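Local coordinates for protein prolyl-ACP dehydrogenase (Oscillatoria sp., PDB 4IRN) that probably oxidises the prolyl group carried on an acyl carrier protein, with FAD as cofactor, in the biosynthesis of the cyanotoxin anatoxin-a, at residues A[120-125]-A[281-286]; A[359-364]-A[395-400]; A[367-372]-A[388-393]. All coordinates share one frame; numbering follows the deposited sequence.

Contact 1 of 3, residues A[120-125]-A[281-286]; sequences LIFAMN and GFILAA
Ile283 carries much of this contact, running its CG1 and CD1 past both Asn125 and Phe122 of helix 118-138. Its CG1 packs 3.8 Å from CB of Asn125. Farther along the same branch, CD1 comes up to the edge of the Phe122 ring, near the ring plane, and lies 3.9 Å from Phe122 CD1 and 4.0 Å from Phe122 CE1. With CG1 of Ile283 trans to its own amide nitrogen (chi1 -155°), the branch is swung toward the helix. One turn before Asn125, the methyl CG2 of Ile121 meets the methyl CB of Ala286, an all-aliphatic touch.

This is a junction between two parts of the acyl-CoA dehydrogenase fold: helix 118-138 belongs to the N-terminal helical region, whereas residues 282-285 form a type I beta turn joining helices 268-282 and 285-304 of the C-terminal helical region. Within the turn, a weak bond of 3.3 Å runs from Ala285 N to Phe282 O.

Asn125 brings its OD1 to 3.3 Å from that same Phe282 O, but both atoms are acceptors and no hydrogen bond joins them. The amide is fixed from its own side instead. Asn125 ND2 donates to Ile121 O at 2.8 Å, almost straight (174° at the hydrogen), with the acceptor lying in the amide plane. The donor stands above the carbonyl plane, on the face opposite the helical bond from Asn125 N at 3.1 Å to Ile121 O, which is thereby gripped twice. OD1 is satisfied by Trp129 NE1, whose indole also meets the ring of Phe282. Phe122 itself stacks on Tyr399 and touches the bound FAD.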
loop_
_atom_site.group_PDB
_atom_site.type_symbol
_atom_site.label_atom_id
_atom_site.label_comp_id
_atom_site.label_asym_id
_atom_site.label_seq_id
_atom_site.Cartn_x
_atom_site.Cartn_y
_atom_site.Cartn_z
ATOM N N LEU A 120 -12.213 28.246 -3.862
ATOM C CA LEU A 120 -12.811 29.037 -4.943
ATOM C C LEU A 120 -12.969 28.148 -6.166
ATOM O O LEU A 120 -14.049 28.117 -6.760
ATOM C CB LEU A 120 -11.954 30.280 -5.275
ATOM C CG LEU A 120 -12.394 31.149 -6.474
ATOM C CD1 LEU A 120 -13.487 32.152 -6.094
ATOM C CD2 LEU A 120 -11.217 31.870 -7.065
ATOM N N ILE A 121 -11.900 27.394 -6.500
ATOM C CA ILE A 121 -11.860 26.443 -7.609
ATOM C C ILE A 121 -13.015 25.419 -7.480
ATOM O O ILE A 121 -13.730 25.182 -8.458
ATOM C CB ILE A 121 -10.459 25.776 -7.713
ATOM C CG1 ILE A 121 -9.367 26.806 -8.113
ATOM C CG2 ILE A 121 -10.495 24.607 -8.686
ATOM C CD1 ILE A 121 -7.903 26.398 -7.780
ATOM N N PHE A 122 -13.215 24.856 -6.262
ATOM C CA PHE A 122 -14.284 23.893 -5.984
ATOM C C PHE A 122 -15.665 24.539 -6.160
ATOM O O PHE A 122 -16.531 23.942 -6.805
ATOM C CB PHE A 122 -14.107 23.238 -4.598
ATOM C CG PHE A 122 -15.314 22.498 -4.058
ATOM C CD1 PHE A 122 -15.852 21.410 -4.739
ATOM C CD2 PHE A 122 -15.896 22.873 -2.851
ATOM C CE1 PHE A 122 -16.974 20.745 -4.242
ATOM C CE2 PHE A 122 -17.002 22.188 -2.344
ATOM C CZ PHE A 122 -17.530 21.129 -3.039
ATOM N N ALA A 123 -15.851 25.765 -5.618
ATOM C CA ALA A 123 -17.101 26.541 -5.688
ATOM C C ALA A 123 -17.519 26.836 -7.141
ATOM O O ALA A 123 -18.702 26.725 -7.476
ATOM C CB ALA A 123 -16.950 27.836 -4.912
ATOM N N MET A 124 -16.541 27.178 -8.001
ATOM C CA MET A 124 -16.758 27.463 -9.418
ATOM C C MET A 124 -17.099 26.197 -10.224
ATOM O O MET A 124 -17.981 26.239 -11.080
ATOM C CB MET A 124 -15.530 28.172 -10.016
ATOM C CG MET A 124 -15.481 29.663 -9.726
ATOM S SD MET A 124 -14.087 30.570 -10.453
ATOM C CE MET A 124 -12.680 29.525 -9.975
ATOM N N ASN A 125 -16.386 25.081 -9.954
ATOM C CA ASN A 125 -16.587 23.794 -10.626
ATOM C C ASN A 125 -17.945 23.188 -10.300
ATOM O O ASN A 125 -18.563 22.572 -11.173
ATOM C CB ASN A 125 -15.435 22.841 -10.360
ATOM C CG ASN A 125 -14.283 23.077 -11.315
ATOM O OD1 ASN A 125 -14.231 22.526 -12.421
ATOM N ND2 ASN A 125 -13.371 23.965 -10.949
ATOM N N GLY A 281 -15.852 13.718 -13.430
ATOM C CA GLY A 281 -14.789 13.826 -14.415
ATOM C C GLY A 281 -14.068 15.158 -14.493
ATOM O O GLY A 281 -12.916 15.189 -14.930
ATOM N N PHE A 282 -14.733 16.277 -14.109
ATOM C CA PHE A 282 -14.143 17.606 -14.262
ATOM C C PHE A 282 -13.941 18.489 -13.031
ATOM O O PHE A 282 -13.233 19.495 -13.132
ATOM C CB PHE A 282 -14.805 18.351 -15.434
ATOM C CG PHE A 282 -14.780 17.531 -16.703
ATOM C CD1 PHE A 282 -13.599 17.350 -17.408
ATOM C CD2 PHE A 282 -15.920 16.875 -17.148
ATOM C CE1 PHE A 282 -13.564 16.542 -18.535
ATOM C CE2 PHE A 282 -15.881 16.074 -18.282
ATOM C CZ PHE A 282 -14.703 15.911 -18.963
ATOM N N ILE A 283 -14.527 18.123 -11.873
ATOM C CA ILE A 283 -14.352 18.885 -10.630
ATOM C C ILE A 283 -12.882 18.852 -10.148
ATOM O O ILE A 283 -12.434 19.792 -9.492
ATOM C CB ILE A 283 -15.374 18.460 -9.527
ATOM C CG1 ILE A 283 -15.619 19.580 -8.505
ATOM C CG2 ILE A 283 -15.008 17.126 -8.841
ATOM C CD1 ILE A 283 -17.076 19.742 -8.094
ATOM N N LEU A 284 -12.142 17.783 -10.503
ATOM C CA LEU A 284 -10.754 17.564 -10.101
ATOM C C LEU A 284 -9.729 17.865 -11.199
ATOM O O LEU A 284 -8.554 17.530 -11.043
ATOM C CB LEU A 284 -10.578 16.136 -9.529
ATOM C CG LEU A 284 -11.286 15.812 -8.202
ATOM C CD1 LEU A 284 -10.992 14.389 -7.772
ATOM C CD2 LEU A 284 -10.875 16.774 -7.101
ATOM N N ALA A 285 -10.166 18.518 -12.295
ATOM C CA ALA A 285 -9.300 18.901 -13.410
ATOM C C ALA A 285 -8.226 19.872 -12.914
ATOM O O ALA A 285 -7.052 19.721 -13.262
ATOM C CB ALA A 285 -10.121 19.544 -14.516
ATOM N N ALA A 286 -8.628 20.835 -12.059
ATOM C CA ALA A 286 -7.737 21.833 -11.475
ATOM C C ALA A 286 -6.812 21.242 -10.415
ATOM O O ALA A 286 -5.702 21.742 -10.246
ATOM C CB ALA A 286 -8.540 22.966 -10.899
#

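Contact 2 of 3, residues A[359-364]-A[395-400]; sequences YISEAW and ASKFYS. With FAD (flavin-adenine dinucleotide), chain I.
Van der Waals contact joins Ser361 to Ser396, where the two segments come closest: Ser361 CB sits 3.3 Å from Ser396 OG and 3.5 Å from Ser396 O. Each hydroxyl bonds instead to a carbonyl earlier in its own stretch of backbone, Ser361 OG to Asn357 O and Ser396 OG to Ala393 O. Trp364 extends the patch, its CE3 lying 3.9 Å from Ser396 OG, while Tyr399 OH approaches the edge of the indole.

Among the charged residues only aliphatic parts meet. Glu362 CG packs 4.0 Å from Lys397 CE, the two side chains crossing at about a right angle, with the lysine bent at chi3 (92°). The lysine forms a salt bridge with Glu373 of the second subunit; Glu362 OE2 has weak links to Arg407 and Ser403.

Cofactor binding uses the far side of the loop. The O3' hydroxyl of the FAD ribityl chain donates to Phe398 O at 3.0 Å, and Tyr399 CB lies 4.1 Å from flavin C8. Helix 350-375 thus backs an FAD-binding loop of the acyl-CoA dehydrogenase C-terminal region by van der Waals contact, while the polar atoms serve cofactor, local backbone and subunit interface.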
loop_
_atom_site.group_PDB
_atom_site.type_symbol
_atom_site.label_atom_id
_atom_site.label_comp_id
_atom_site.label_asym_id
_atom_site.label_seq_id
_atom_site.Cartn_x
_atom_site.Cartn_y
_atom_site.Cartn_z
ATOM N N TYR A 359 -9.420 7.869 -8.684
ATOM C CA TYR A 359 -7.970 7.954 -8.793
ATOM C C TYR A 359 -7.406 9.312 -8.349
ATOM O O TYR A 359 -6.541 9.332 -7.483
ATOM C CB TYR A 359 -7.453 7.578 -10.199
ATOM C CG TYR A 359 -5.945 7.488 -10.226
ATOM C CD1 TYR A 359 -5.294 6.318 -9.846
ATOM C CD2 TYR A 359 -5.166 8.610 -10.496
ATOM C CE1 TYR A 359 -3.907 6.258 -9.753
ATOM C CE2 TYR A 359 -3.778 8.570 -10.384
ATOM C CZ TYR A 359 -3.151 7.386 -10.026
ATOM O OH TYR A 359 -1.781 7.302 -9.976
ATOM N N ILE A 360 -7.844 10.407 -8.971
ATOM C CA ILE A 360 -7.365 11.766 -8.716
ATOM C C ILE A 360 -7.515 12.229 -7.266
ATOM O O ILE A 360 -6.588 12.839 -6.748
ATOM C CB ILE A 360 -7.875 12.793 -9.776
ATOM C CG1 ILE A 360 -7.515 12.310 -11.204
ATOM C CG2 ILE A 360 -7.322 14.208 -9.489
ATOM C CD1 ILE A 360 -8.150 13.034 -12.350
ATOM N N SER A 361 -8.666 11.925 -6.613
ATOM C CA SER A 361 -8.924 12.340 -5.241
ATOM C C SER A 361 -7.936 11.725 -4.283
ATOM O O SER A 361 -7.436 12.422 -3.391
ATOM C CB SER A 361 -10.349 11.986 -4.833
ATOM O OG SER A 361 -10.576 10.592 -4.911
ATOM N N GLU A 362 -7.630 10.435 -4.477
ATOM C CA GLU A 362 -6.682 9.700 -3.642
ATOM C C GLU A 362 -5.240 10.057 -3.959
ATOM O O GLU A 362 -4.415 10.113 -3.052
ATOM C CB GLU A 362 -6.895 8.196 -3.750
ATOM C CG GLU A 362 -8.146 7.712 -3.043
ATOM C CD GLU A 362 -8.535 6.266 -3.306
ATOM O OE1 GLU A 362 -7.817 5.536 -4.032
ATOM O OE2 GLU A 362 -9.560 5.849 -2.726
ATOM N N ALA A 363 -4.939 10.277 -5.248
ATOM C CA ALA A 363 -3.632 10.682 -5.737
ATOM C C ALA A 363 -3.261 12.055 -5.151
ATOM O O ALA A 363 -2.124 12.250 -4.703
ATOM C CB ALA A 363 -3.658 10.751 -7.255
ATOM N N TRP A 364 -4.242 12.980 -5.115
ATOM C CA TRP A 364 -4.092 14.324 -4.579
ATOM C C TRP A 364 -3.746 14.324 -3.087
ATOM O O TRP A 364 -2.812 15.016 -2.694
ATOM C CB TRP A 364 -5.352 15.168 -4.853
ATOM C CG TRP A 364 -5.181 16.650 -4.639
ATOM C CD1 TRP A 364 -4.004 17.347 -4.555
ATOM C CD2 TRP A 364 -6.228 17.615 -4.514
ATOM N NE1 TRP A 364 -4.258 18.683 -4.353
ATOM C CE2 TRP A 364 -5.613 18.879 -4.330
ATOM C CE3 TRP A 364 -7.633 17.536 -4.513
ATOM C CZ2 TRP A 364 -6.354 20.054 -4.165
ATOM C CZ3 TRP A 364 -8.368 18.702 -4.356
ATOM C CH2 TRP A 364 -7.730 19.944 -4.197
ATOM N N ALA A 395 -11.452 16.771 1.091
ATOM C CA ALA A 395 -12.818 17.063 0.644
ATOM C C ALA A 395 -13.219 16.263 -0.601
ATOM O O ALA A 395 -14.336 15.747 -0.654
ATOM C CB ALA A 395 -12.973 18.549 0.377
ATOM N N SER A 396 -12.273 16.117 -1.568
ATOM C CA SER A 396 -12.439 15.399 -2.837
ATOM C C SER A 396 -12.820 13.933 -2.670
ATOM O O SER A 396 -13.368 13.349 -3.600
ATOM C CB SER A 396 -11.190 15.540 -3.703
ATOM O OG SER A 396 -10.091 14.822 -3.167
ATOM N N LYS A 397 -12.549 13.354 -1.486
ATOM C CA LYS A 397 -12.864 11.966 -1.127
ATOM C C LYS A 397 -14.325 11.838 -0.671
ATOM O O LYS A 397 -14.801 10.714 -0.477
ATOM C CB LYS A 397 -11.907 11.454 -0.037
ATOM C CG LYS A 397 -10.478 11.284 -0.527
ATOM C CD LYS A 397 -9.576 10.662 0.498
ATOM C CE LYS A 397 -9.515 9.167 0.378
ATOM N NZ LYS A 397 -8.434 8.640 1.241
ATOM N N PHE A 398 -15.035 12.989 -0.516
ATOM C CA PHE A 398 -16.432 13.036 -0.067
ATOM C C PHE A 398 -17.394 13.679 -1.063
ATOM O O PHE A 398 -18.469 13.112 -1.299
ATOM C CB PHE A 398 -16.545 13.644 1.337
ATOM C CG PHE A 398 -15.627 12.965 2.324
ATOM C CD1 PHE A 398 -15.860 11.655 2.728
ATOM C CD2 PHE A 398 -14.490 13.609 2.795
ATOM C CE1 PHE A 398 -14.996 11.014 3.611
ATOM C CE2 PHE A 398 -13.625 12.969 3.684
ATOM C CZ PHE A 398 -13.883 11.675 4.080
ATOM N N TYR A 399 -17.021 14.836 -1.671
ATOM C CA TYR A 399 -17.887 15.435 -2.688
ATOM C C TYR A 399 -17.766 14.658 -3.994
ATOM O O TYR A 399 -16.744 13.992 -4.212
ATOM C CB TYR A 399 -17.696 16.952 -2.846
ATOM C CG TYR A 399 -16.353 17.412 -3.358
ATOM C CD1 TYR A 399 -16.028 17.318 -4.709
ATOM C CD2 TYR A 399 -15.468 18.092 -2.526
ATOM C CE1 TYR A 399 -14.813 17.790 -5.196
ATOM C CE2 TYR A 399 -14.257 18.585 -3.008
ATOM C CZ TYR A 399 -13.928 18.421 -4.339
ATOM O OH TYR A 399 -12.731 18.907 -4.800
ATOM N N SER A 400 -18.836 14.679 -4.822
ATOM C CA SER A 400 -18.978 13.942 -6.096
ATOM C C SER A 400 -19.078 12.420 -5.854
ATOM O O SER A 400 -19.030 11.632 -6.801
ATOM C CB SER A 400 -17.845 14.276 -7.073
ATOM O OG SER A 400 -17.675 15.675 -7.245
HETATM P PA FAD I . -22.781 8.207 3.755
HETATM O O1A FAD I . -23.374 8.230 2.402
HETATM O O2A FAD I . -23.618 8.395 5.011
HETATM O O5B FAD I . -22.075 6.817 4.001
HETATM C C5B FAD I . -21.316 6.597 5.201
HETATM C C4B FAD I . -20.091 5.801 4.842
HETATM O O4B FAD I . -20.481 4.474 4.457
HETATM C C3B FAD I . -19.238 6.389 3.716
HETATM O O3B FAD I . -17.938 6.674 4.210
HETATM C C2B FAD I . -19.233 5.331 2.599
HETATM O O2B FAD I . -17.897 4.981 2.272
HETATM C C1B FAD I . -19.907 4.105 3.216
HETATM N N9A FAD I . -20.944 3.505 2.376
HETATM C C8A FAD I . -22.230 3.947 2.216
HETATM N N7A FAD I . -22.931 3.249 1.354
HETATM C C5A FAD I . -22.049 2.278 0.916
HETATM C C6A FAD I . -22.174 1.223 -0.022
HETATM N N6A FAD I . -23.292 0.960 -0.702
HETATM N N1A FAD I . -21.091 0.445 -0.241
HETATM C C2A FAD I . -19.971 0.699 0.440
HETATM N N3A FAD I . -19.743 1.649 1.352
HETATM C C4A FAD I . -20.817 2.417 1.543
HETATM N N1 FAD I . -24.181 17.196 -1.974
HETATM C C2 FAD I . -25.072 17.890 -2.760
HETATM O O2 FAD I . -26.141 17.383 -3.099
HETATM N N3 FAD I . -24.786 19.193 -3.164
HETATM C C4 FAD I . -23.651 19.897 -2.842
HETATM O O4 FAD I . -23.506 21.048 -3.255
HETATM C C4X FAD I . -22.704 19.167 -1.999
HETATM N N5 FAD I . -21.608 19.784 -1.618
HETATM C C5X FAD I . -20.745 19.101 -0.761
HETATM C C6 FAD I . -19.573 19.745 -0.351
HETATM C C7 FAD I . -18.658 19.117 0.486
HETATM C C7M FAD I . -17.365 19.809 0.831
HETATM C C8 FAD I . -18.929 17.810 0.949
HETATM C C8M FAD I . -17.971 17.079 1.852
HETATM C C9 FAD I . -20.100 17.175 0.558
HETATM C C9A FAD I . -21.014 17.786 -0.296
HETATM N N10 FAD I . -22.213 17.153 -0.731
HETATM C C10 FAD I . -23.062 17.803 -1.591
HETATM C "C1'" FAD I . -22.569 15.828 -0.175
HETATM C "C2'" FAD I . -21.560 14.785 -0.635
HETATM O "O2'" FAD I . -21.800 14.380 -1.980
HETATM C "C3'" FAD I . -21.545 13.596 0.326
HETATM O "O3'" FAD I . -20.285 13.547 0.992
HETATM C "C4'" FAD I . -21.825 12.244 -0.332
HETATM O "O4'" FAD I . -23.110 12.265 -0.958
HETATM C "C5'" FAD I . -21.670 11.072 0.620
HETATM O "O5'" FAD I . -22.687 11.107 1.634
HETATM P P FAD I . -22.279 10.964 3.182
HETATM O O1P FAD I . -21.026 11.695 3.490
HETATM O O2P FAD I . -23.609 11.398 3.750
HETATM O O3P FAD I . -21.839 9.518 3.708
#

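Contact 3 of 3, residues A[367-372]-A[388-393]; sequences SCLEAI and RELRDA
Leu390 of helix 386-395 packs against Cys368, Leu369 and Ile372 of helix 350-375 in an antiparallel helix pair of the acyl-CoA dehydrogenase C-terminal region. The axes of the two segments approach to 8.8 Å with their directions 163° apart. Starting at its root, Leu390 CB rests between two neighbours, 3.8 Å from Ile372 CD1 and 3.9 Å from Cys368 CB. With CG trans to the amide nitrogen (chi1 177°), the isobutyl end is set across helix 350-375, where its two methyls part. CD1 lies 3.8 Å from Cys368 CB and comes near the backbone at Leu369 N. CD2 goes to Ile372 CD1, also at 3.8 Å, and more loosely to Leu369 CD1; the leucine and isoleucine side chains cross at about a right angle. Ile394 of the second subunit covers Leu390 as well, and Phe398 of that subunit packs on Ile372, so the pair lies at a subunit interface.

Glu389 offers only its CB and backbone to helix 350-375. Its chain bends at chi2, and the carboxylate leads away to a hydrogen bond with Asn118 and a salt bridge with Arg293. Cys368 SG lies against the backbone there, 3.7 Å from Glu389 O. The same Cys368 SG is 4.0 Å from Ala393 CB.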
loop_
_atom_site.group_PDB
_atom_site.type_symbol
_atom_site.label_atom_id
_atom_site.label_comp_id
_atom_site.label_asym_id
_atom_site.label_seq_id
_atom_site.Cartn_x
_atom_site.Cartn_y
_atom_site.Cartn_z
ATOM N N SER A 367 -0.144 12.761 -2.561
ATOM C CA SER A 367 0.908 13.680 -3.013
ATOM C C SER A 367 1.082 14.863 -2.057
ATOM O O SER A 367 2.214 15.296 -1.826
ATOM C CB SER A 367 0.640 14.162 -4.431
ATOM O OG SER A 367 0.706 13.091 -5.357
ATOM N N CYS A 368 -0.029 15.348 -1.466
ATOM C CA CYS A 368 -0.032 16.434 -0.477
ATOM C C CYS A 368 0.698 15.994 0.783
ATOM O O CYS A 368 1.517 16.737 1.316
ATOM C CB CYS A 368 -1.454 16.874 -0.158
ATOM S SG CYS A 368 -2.207 17.922 -1.424
ATOM N N LEU A 369 0.398 14.769 1.244
ATOM C CA LEU A 369 0.993 14.141 2.420
ATOM C C LEU A 369 2.519 14.019 2.245
ATOM O O LEU A 369 3.267 14.350 3.162
ATOM C CB LEU A 369 0.336 12.763 2.648
ATOM C CG LEU A 369 0.795 11.938 3.856
ATOM C CD1 LEU A 369 0.336 12.565 5.157
ATOM C CD2 LEU A 369 0.279 10.499 3.767
ATOM N N GLU A 370 2.960 13.596 1.049
ATOM C CA GLU A 370 4.365 13.423 0.678
ATOM C C GLU A 370 5.114 14.755 0.569
ATOM O O GLU A 370 6.278 14.820 0.962
ATOM C CB GLU A 370 4.485 12.625 -0.621
ATOM C CG GLU A 370 4.176 11.149 -0.446
ATOM C CD GLU A 370 4.203 10.291 -1.697
ATOM O OE1 GLU A 370 4.324 10.847 -2.811
ATOM O OE2 GLU A 370 4.079 9.053 -1.561
ATOM N N ALA A 371 4.451 15.818 0.062
ATOM C CA ALA A 371 5.031 17.156 -0.042
ATOM C C ALA A 371 5.368 17.682 1.359
ATOM O O ALA A 371 6.434 18.267 1.545
ATOM C CB ALA A 371 4.058 18.091 -0.733
ATOM N N ILE A 372 4.480 17.425 2.350
ATOM C CA ILE A 372 4.673 17.800 3.749
ATOM C C ILE A 372 5.863 16.991 4.322
ATOM O O ILE A 372 6.692 17.551 5.051
ATOM C CB ILE A 372 3.356 17.619 4.567
ATOM C CG1 ILE A 372 2.254 18.593 4.076
ATOM C CG2 ILE A 372 3.602 17.779 6.094
ATOM C CD1 ILE A 372 0.848 18.203 4.430
ATOM N N ARG A 388 -2.518 23.346 4.342
ATOM C CA ARG A 388 -3.825 23.737 3.815
ATOM C C ARG A 388 -4.150 22.889 2.570
ATOM O O ARG A 388 -5.282 22.412 2.438
ATOM C CB ARG A 388 -3.841 25.229 3.471
ATOM C CG ARG A 388 -5.150 25.713 2.843
ATOM C CD ARG A 388 -5.177 27.205 2.557
ATOM N NE ARG A 388 -4.192 27.614 1.550
ATOM C CZ ARG A 388 -3.140 28.385 1.801
ATOM N NH1 ARG A 388 -2.926 28.847 3.026
ATOM N NH2 ARG A 388 -2.303 28.711 0.828
ATOM N N GLU A 389 -3.144 22.681 1.683
ATOM C CA GLU A 389 -3.269 21.876 0.470
ATOM C C GLU A 389 -3.831 20.490 0.793
ATOM O O GLU A 389 -4.780 20.066 0.128
ATOM C CB GLU A 389 -1.919 21.766 -0.275
ATOM C CG GLU A 389 -1.345 23.086 -0.781
ATOM C CD GLU A 389 -2.135 23.838 -1.842
ATOM O OE1 GLU A 389 -2.970 23.211 -2.533
ATOM O OE2 GLU A 389 -1.918 25.065 -1.981
ATOM N N LEU A 390 -3.285 19.814 1.856
ATOM C CA LEU A 390 -3.749 18.491 2.304
ATOM C C LEU A 390 -5.178 18.552 2.845
ATOM O O LEU A 390 -5.999 17.704 2.477
ATOM C CB LEU A 390 -2.792 17.861 3.337
ATOM C CG LEU A 390 -3.210 16.498 3.936
ATOM C CD1 LEU A 390 -3.326 15.399 2.865
ATOM C CD2 LEU A 390 -2.255 16.070 5.034
ATOM N N ARG A 391 -5.476 19.562 3.706
ATOM C CA ARG A 391 -6.800 19.789 4.296
ATOM C C ARG A 391 -7.869 19.940 3.206
ATOM O O ARG A 391 -8.953 19.373 3.338
ATOM C CB ARG A 391 -6.800 21.021 5.217
ATOM C CG ARG A 391 -6.062 20.816 6.545
ATOM C CD ARG A 391 -6.390 21.894 7.571
ATOM N NE ARG A 391 -5.639 23.131 7.342
ATOM C CZ ARG A 391 -6.141 24.226 6.775
ATOM N NH1 ARG A 391 -7.407 24.258 6.377
ATOM N NH2 ARG A 391 -5.382 25.298 6.603
ATOM N N ASP A 392 -7.537 20.661 2.115
ATOM C CA ASP A 392 -8.423 20.880 0.969
ATOM C C ASP A 392 -8.604 19.608 0.149
ATOM O O ASP A 392 -9.717 19.320 -0.285
ATOM C CB ASP A 392 -7.909 22.029 0.071
ATOM C CG ASP A 392 -7.769 23.399 0.724
ATOM O OD1 ASP A 392 -8.354 23.608 1.815
ATOM O OD2 ASP A 392 -7.070 24.262 0.147
ATOM N N ALA A 393 -7.513 18.848 -0.051
ATOM C CA ALA A 393 -7.486 17.597 -0.813
ATOM C C ALA A 393 -8.440 16.522 -0.278
ATOM O O ALA A 393 -9.006 15.779 -1.081
ATOM C CB ALA A 393 -6.067 17.049 -0.878
#

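How the contacts relate
All three contacts are largely buried, but contact 1 lies nearest the centre of the chain and touches no other subunit, whereas contacts 2 and 3 reach the second subunit. Contacts 2 and 3 share helix 350-375 and meet where the Trp364 indole packs on Ala393. Contact 1 bridges the N- and C-terminal helical regions and abuts contact 2 through Phe122 on Tyr399, Ile283 on Ser400, and Leu284 on Ser361 and Ser396. Their chemistry differs: contact 3 is an almost wholly apolar helix pair, contact 1 mixes apolar packing with a fixed asparagine amide, and contact 2 gathers serines, a glutamate and a lysine whose polar atoms bond elsewhere. Contacts 1 and 2 border the same FAD.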